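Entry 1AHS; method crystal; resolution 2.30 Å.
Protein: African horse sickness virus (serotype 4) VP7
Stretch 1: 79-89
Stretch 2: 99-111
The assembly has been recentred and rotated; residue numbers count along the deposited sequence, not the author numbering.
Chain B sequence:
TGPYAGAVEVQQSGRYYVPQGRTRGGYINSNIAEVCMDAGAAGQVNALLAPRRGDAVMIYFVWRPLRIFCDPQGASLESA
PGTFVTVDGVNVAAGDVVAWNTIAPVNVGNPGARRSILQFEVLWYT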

ATOM      1  N   SER B  79      12.729   8.384  -8.294  1.00 32.00           N
ATOM      2  CA  SER B  79      13.919   7.862  -7.645  1.00 30.86           C
ATOM      3  C   SER B  79      15.123   7.991  -8.570  1.00 31.71           C
ATOM      4  O   SER B  79      15.022   7.800  -9.816  1.00 29.94           O
ATOM      5  CB  SER B  79      13.715   6.373  -7.309  1.00 28.16           C
ATOM      6  OG  SER B  79      13.099   6.205  -6.052  1.00 31.25           O
ATOM      7  N   ALA B  80      16.259   8.281  -7.946  1.00 27.76           N
ATOM      8  CA  ALA B  80      17.511   8.404  -8.650  1.00 28.78           C
ATOM      9  C   ALA B  80      18.002   7.062  -9.250  1.00 33.19           C
ATOM     10  O   ALA B  80      17.692   5.969  -8.769  1.00 37.70           O
ATOM     11  CB  ALA B  80      18.538   8.964  -7.724  1.00 24.22           C
ATOM     12  N   PRO B  81      18.718   7.124 -10.370  1.00 36.08           N
ATOM     13  CA  PRO B  81      19.185   5.854 -10.922  1.00 36.60           C
ATOM     14  C   PRO B  81      20.423   5.373 -10.146  1.00 34.52           C
ATOM     15  O   PRO B  81      20.978   6.104  -9.304  1.00 34.69           O
ATOM     16  CB  PRO B  81      19.516   6.235 -12.350  1.00 40.22           C
ATOM     17  CG  PRO B  81      20.058   7.663 -12.170  1.00 37.93           C
ATOM     18  CD  PRO B  81      19.113   8.269 -11.212  1.00 36.60           C
ATOM     19  N   GLY B  82      20.806   4.124 -10.356  1.00 31.33           N
ATOM     20  CA  GLY B  82      21.982   3.623  -9.662  1.00 32.45           C
ATOM     21  C   GLY B  82      21.859   3.235  -8.201  1.00 31.56           C
ATOM     22  O   GLY B  82      22.875   3.122  -7.515  1.00 32.91           O
ATOM     23  N   THR B  83      20.633   3.086  -7.708  1.00 29.50           N
ATOM     24  CA  THR B  83      20.415   2.665  -6.339  1.00 27.85           C
ATOM     25  C   THR B  83      20.864   1.194  -6.268  1.00 30.24           C
ATOM     26  O   THR B  83      20.685   0.452  -7.249  1.00 26.09           O
ATOM     27  CB  THR B  83      18.916   2.745  -5.988  1.00 26.79           C
ATOM     28  OG1 THR B  83      18.155   2.037  -6.967  1.00 27.70           O
ATOM     29  CG2 THR B  83      18.454   4.164  -5.940  1.00 20.05           C
ATOM     30  N   PHE B  84      21.497   0.775  -5.166  1.00 30.74           N
ATOM     31  CA  PHE B  84      21.923  -0.637  -5.032  1.00 29.87           C
ATOM     32  C   PHE B  84      21.685  -1.168  -3.623  1.00 31.67           C
ATOM     33  O   PHE B  84      21.522  -0.400  -2.674  1.00 33.27           O
ATOM     34  CB  PHE B  84      23.403  -0.874  -5.447  1.00 25.38           C
ATOM     35  CG  PHE B  84      24.402  -0.136  -4.606  1.00 24.77           C
ATOM     36  CD1 PHE B  84      24.737  -0.592  -3.341  1.00 27.68           C
ATOM     37  CD2 PHE B  84      24.940   1.054  -5.041  1.00 22.60           C
ATOM     38  CE1 PHE B  84      25.585   0.128  -2.510  1.00 25.88           C
ATOM     39  CE2 PHE B  84      25.781   1.780  -4.229  1.00 23.31           C
ATOM     40  CZ  PHE B  84      26.108   1.318  -2.954  1.00 27.74           C
ATOM     41  N   VAL B  85      21.683  -2.485  -3.497  1.00 32.64           N
ATOM     42  CA  VAL B  85      21.493  -3.147  -2.226  1.00 30.31           C
ATOM     43  C   VAL B  85      22.530  -4.292  -2.210  1.00 30.49           C
ATOM     44  O   VAL B  85      22.682  -4.999  -3.214  1.00 24.17           O
ATOM     45  CB  VAL B  85      20.021  -3.686  -2.136  1.00 29.61           C
ATOM     46  CG1 VAL B  85      19.873  -4.684  -1.010  1.00 25.79           C
ATOM     47  CG2 VAL B  85      19.063  -2.538  -1.914  1.00 24.73           C
ATOM     48  N   THR B  86      23.368  -4.362  -1.178  1.00 29.25           N
ATOM     49  CA  THR B  86      24.298  -5.482  -1.099  1.00 26.91           C
ATOM     50  C   THR B  86      23.936  -6.329   0.123  1.00 29.47           C
ATOM     51  O   THR B  86      23.511  -5.789   1.152  1.00 26.38           O
ATOM     52  CB  THR B  86      25.781  -5.043  -1.026  1.00 25.10           C
ATOM     53  OG1 THR B  86      26.019  -4.206   0.107  1.00 27.71           O
ATOM     54  CG2 THR B  86      26.154  -4.305  -2.247  1.00 26.37           C
ATOM     55  N   VAL B  87      23.927  -7.649  -0.040  1.00 27.42           N
ATOM     56  CA  VAL B  87      23.674  -8.538   1.091  1.00 31.26           C
ATOM     57  C   VAL B  87      24.932  -9.410   1.285  1.00 37.97           C
ATOM     58  O   VAL B  87      25.272 -10.246   0.426  1.00 39.36           O
ATOM     59  CB  VAL B  87      22.451  -9.444   0.892  1.00 31.27           C
ATOM     60  CG1 VAL B  87      22.265 -10.305   2.123  1.00 26.14           C
ATOM     61  CG2 VAL B  87      21.194  -8.625   0.674  1.00 26.18           C
ATOM     62  N   ASP B  88      25.633  -9.187   2.397  1.00 43.93           N
ATOM     63  CA  ASP B  88      26.872  -9.917   2.735  1.00 49.72           C
ATOM     64  C   ASP B  88      27.920  -9.516   1.720  1.00 50.15           C
ATOM     65  O   ASP B  88      28.697 -10.353   1.255  1.00 51.10           O
ATOM     66  CB  ASP B  88      26.684 -11.455   2.661  1.00 50.37           C
ATOM     67  CG  ASP B  88      27.474 -12.222   3.748  1.00 51.01           C
ATOM     68  OD1 ASP B  88      28.263 -11.618   4.512  1.00 45.84           O
ATOM     69  OD2 ASP B  88      27.257 -13.450   3.867  1.00 59.44           O
ATOM     70  N   GLY B  89      27.913  -8.245   1.339  1.00 47.09           N
ATOM     71  CA  GLY B  89      28.868  -7.801   0.342  1.00 42.47           C
ATOM     72  C   GLY B  89      28.487  -8.121  -1.102  1.00 41.49           C
ATOM     73  O   GLY B  89      29.063  -7.563  -2.023  1.00 45.39           O
ATOM     74  N   ALA B  99      17.699 -14.727  -0.431  1.00 36.32           N
ATOM     75  CA  ALA B  99      17.565 -15.487   0.848  1.00 32.50           C
ATOM     76  C   ALA B  99      18.484 -14.851   1.878  1.00 29.61           C
ATOM     77  O   ALA B  99      19.696 -14.871   1.712  1.00 38.25           O
ATOM     78  CB  ALA B  99      17.960 -16.952   0.645  1.00 29.99           C
ATOM     79  N   TRP B 100      17.927 -14.259   2.918  1.00 26.43           N
ATOM     80  CA  TRP B 100      18.735 -13.578   3.920  1.00 29.18           C
ATOM     81  C   TRP B 100      18.789 -14.371   5.221  1.00 33.91           C
ATOM     82  O   TRP B 100      17.750 -14.782   5.749  1.00 34.74           O
ATOM     83  CB  TRP B 100      18.143 -12.209   4.203  1.00 23.82           C
ATOM     84  CG  TRP B 100      18.911 -11.415   5.167  1.00 20.44           C
ATOM     85  CD1 TRP B 100      20.268 -11.314   5.235  1.00 20.01           C
ATOM     86  CD2 TRP B 100      18.382 -10.521   6.167  1.00 16.75           C
ATOM     87  NE1 TRP B 100      20.619 -10.401   6.221  1.00 24.53           N
ATOM     88  CE2 TRP B 100      19.483  -9.911   6.804  1.00 19.50           C
ATOM     89  CE3 TRP B 100      17.098 -10.175   6.566  1.00 16.27           C
ATOM     90  CZ2 TRP B 100      19.333  -8.981   7.825  1.00 21.78           C
ATOM     91  CZ3 TRP B 100      16.948  -9.251   7.573  1.00 18.25           C
ATOM     92  CH2 TRP B 100      18.052  -8.661   8.193  1.00 20.77           C
ATOM     93  N   ASN B 101      19.976 -14.480   5.806  1.00 30.49           N
ATOM     94  CA  ASN B 101      20.059 -15.258   6.995  1.00 30.84           C
ATOM     95  C   ASN B 101      19.721 -14.535   8.265  1.00 30.07           C
ATOM     96  O   ASN B 101      19.781 -15.145   9.313  1.00 34.51           O
ATOM     97  CB  ASN B 101      21.392 -15.975   7.087  1.00 35.36           C
ATOM     98  CG  ASN B 101      22.550 -15.033   7.253  1.00 37.22           C
ATOM     99  OD1 ASN B 101      22.393 -13.911   7.738  1.00 39.05           O
ATOM    100  ND2 ASN B 101      23.736 -15.497   6.900  1.00 40.94           N
ATOM    101  N   THR B 102      19.363 -13.259   8.195  1.00 26.79           N
ATOM    102  CA  THR B 102      18.991 -12.508   9.405  1.00 27.32           C
ATOM    103  C   THR B 102      20.171 -11.868  10.101  1.00 27.55           C
ATOM    104  O   THR B 102      20.039 -10.892  10.845  1.00 25.91           O
ATOM    105  CB  THR B 102      18.273 -13.466  10.352  1.00 25.22           C
ATOM    106  OG1 THR B 102      16.973 -13.739   9.811  1.00 30.59           O
ATOM    107  CG2 THR B 102      18.243 -13.003  11.751  1.00 24.50           C
ATOM    108  N   ILE B 103      21.353 -12.361   9.762  1.00 33.46           N
ATOM    109  CA  ILE B 103      22.583 -11.934  10.415  1.00 32.47           C
ATOM    110  C   ILE B 103      23.433 -11.020   9.601  1.00 33.60           C
ATOM    111  O   ILE B 103      23.944 -10.019  10.116  1.00 35.62           O
ATOM    112  CB  ILE B 103      23.504 -13.163  10.734  1.00 31.51           C
ATOM    113  CG1 ILE B 103      22.772 -14.154  11.608  1.00 30.10           C
ATOM    114  CG2 ILE B 103      24.757 -12.727  11.488  1.00 30.99           C
ATOM    115  CD1 ILE B 103      22.321 -13.526  12.897  1.00 36.28           C
ATOM    116  N   ALA B 104      23.707 -11.467   8.378  1.00 29.47           N
ATOM    117  CA  ALA B 104      24.572 -10.746   7.455  1.00 31.01           C
ATOM    118  C   ALA B 104      24.151  -9.304   7.203  1.00 36.12           C
ATOM    119  O   ALA B 104      22.946  -8.956   7.284  1.00 40.72           O
ATOM    120  CB  ALA B 104      24.697 -11.514   6.147  1.00 25.03           C
ATOM    121  N   PRO B 105      25.137  -8.428   6.910  1.00 37.94           N
ATOM    122  CA  PRO B 105      24.891  -7.005   6.641  1.00 35.40           C
ATOM    123  C   PRO B 105      24.142  -6.736   5.322  1.00 32.49           C
ATOM    124  O   PRO B 105      24.462  -7.342   4.285  1.00 32.07           O
ATOM    125  CB  PRO B 105      26.308  -6.423   6.625  1.00 31.61           C
ATOM    126  CG  PRO B 105      27.096  -7.525   6.046  1.00 35.54           C
ATOM    127  CD  PRO B 105      26.575  -8.737   6.787  1.00 32.49           C
ATOM    128  N   VAL B 106      23.099  -5.904   5.400  1.00 31.14           N
ATOM    129  CA  VAL B 106      22.325  -5.492   4.229  1.00 28.69           C
ATOM    130  C   VAL B 106      22.603  -4.006   4.096  1.00 30.68           C
ATOM    131  O   VAL B 106      22.297  -3.256   5.015  1.00 30.32           O
ATOM    132  CB  VAL B 106      20.845  -5.712   4.451  1.00 27.49           C
ATOM    133  CG1 VAL B 106      20.055  -5.135   3.315  1.00 25.24           C
ATOM    134  CG2 VAL B 106      20.573  -7.190   4.523  1.00 28.43           C
ATOM    135  N   ASN B 107      23.331  -3.599   3.053  1.00 31.95           N
ATOM    136  CA  ASN B 107      23.659  -2.175   2.851  1.00 26.40           C
ATOM    137  C   ASN B 107      22.853  -1.665   1.692  1.00 27.04           C
ATOM    138  O   ASN B 107      22.599  -2.348   0.689  1.00 25.40           O
ATOM    139  CB  ASN B 107      25.139  -1.919   2.618  1.00 32.92           C
ATOM    140  CG  ASN B 107      26.002  -2.352   3.792  1.00 38.90           C
ATOM    141  OD1 ASN B 107      26.015  -1.740   4.844  1.00 44.84           O
ATOM    142  ND2 ASN B 107      26.733  -3.425   3.602  1.00 47.99           N
ATOM    143  N   VAL B 108      22.531  -0.406   1.799  1.00 25.69           N
ATOM    144  CA  VAL B 108      21.651   0.195   0.848  1.00 23.45           C
ATOM    145  C   VAL B 108      22.362   1.467   0.378  1.00 22.93           C
ATOM    146  O   VAL B 108      23.047   2.132   1.168  1.00 20.23           O
ATOM    147  CB  VAL B 108      20.326   0.407   1.636  1.00 22.15           C
ATOM    148  CG1 VAL B 108      20.245   1.773   2.263  1.00 18.38           C
ATOM    149  CG2 VAL B 108      19.175  -0.037   0.881  1.00 21.10           C
ATOM    150  N   GLY B 109      22.328   1.733  -0.922  1.00 22.53           N
ATOM    151  CA  GLY B 109      22.994   2.927  -1.388  1.00 19.21           C
ATOM    152  C   GLY B 109      22.242   3.700  -2.439  1.00 21.55           C
ATOM    153  O   GLY B 109      21.590   3.119  -3.299  1.00 21.65           O
ATOM    154  N   ASN B 110      22.360   5.017  -2.365  1.00 21.97           N
ATOM    155  CA  ASN B 110      21.731   5.920  -3.330  1.00 26.42           C
ATOM    156  C   ASN B 110      22.804   6.925  -3.773  1.00 31.48           C
ATOM    157  O   ASN B 110      22.838   8.054  -3.284  1.00 33.56           O
ATOM    158  CB  ASN B 110      20.534   6.651  -2.700  1.00 28.45           C
ATOM    159  CG  ASN B 110      19.809   7.562  -3.680  1.00 25.73           C
ATOM    160  OD1 ASN B 110      19.484   7.172  -4.815  1.00 27.75           O
ATOM    161  ND2 ASN B 110      19.527   8.766  -3.237  1.00 22.41           N
ATOM    162  N   PRO B 111      23.749   6.495  -4.642  1.00 32.30           N
ATOM    163  CA  PRO B 111      24.805   7.388  -5.104  1.00 29.94           C
ATOM    164  C   PRO B 111      24.309   8.526  -5.981  1.00 32.17           C
ATOM    165  O   PRO B 111      24.928   9.593  -6.014  1.00 35.99           O
ATOM    166  CB  PRO B 111      25.715   6.443  -5.870  1.00 26.53           C
ATOM    167  CG  PRO B 111      24.769   5.423  -6.422  1.00 24.85           C
ATOM    168  CD  PRO B 111      23.922   5.150  -5.226  1.00 30.39           C
TER

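Two antiparallel strands, 84-87 and the one beginning at V106, make the core of this contact; their axes approach to 4.7 Å and their N-to-C directions differ by 165°. The register sets F84 opposite G109, V85 opposite V108, T86 opposite N107 and V87 opposite V106, with narrow and wide pairs alternating.

The backbone ledger is simple. At each hydrogen-bonded pair, both residues give an NH and receive one. F84 N donates to G109 O at 3.0 Å, and G109 N returns the bond to F84 O at 2.9 Å. The next ring repeats the rule: T86 N to N107 O and N107 N to T86 O are both 2.9 Å. One rung further, beyond the strand, D88 N donates to P105 O at 2.9 Å and is nearly straight at 172°. No bond can come back, because proline has no NH; the ladder closes with a single bond. Between these rungs, CA-H groups lean on carbonyl oxygens that already accept an NH, as in V85 CA to N107 O at 3.2 Å and V106 CA to T86 O at 3.3 Å.

Side chains sort by alternation. V85, V87, V106 and V108 share one face, where branched apolar groups meet without polar demands: V85 CG2 lies 3.8 Å from V108 CG2, and V87 CG2 lies 4.2 Å from V106 CG2. V87 CG1 also reaches W100 CD1, 3.8 Å away. The indole's one polar atom is satisfied within its own stretch, W100 NE1 donating to A104 O at 2.9 Å. The turn before P105 is pinned in the same way: N101 OD1 accepts from both I103 N and A104 N, each at 2.8 Å, so one side-chain oxygen serves two backbone donors.

The other face carries F84, T86, N107 and the bare G109. With chi1 in p, the F84 ring lies across its partner, G109 CA sitting 4.0 Å from the ring centroid and 19° off the normal, a CH-pi contact over the face. An ideal CB on G109 would come 2.4 Å from F84 CZ, so the ring occupies the space glycine leaves. P111 extends this apolar patch, its CD 4.0 Å from F84 CE2. T86 and N107 meet through packing, T86 OG1 being 3.5 Å from N107 CB.

Near the open end, N110 OD1 lies 3.4 Å from T83 CG2 and 3.5 Å from A80 CB; both ends of its amide are hydrogen-bonded elsewhere in the structure, so these methyls merely pack against it.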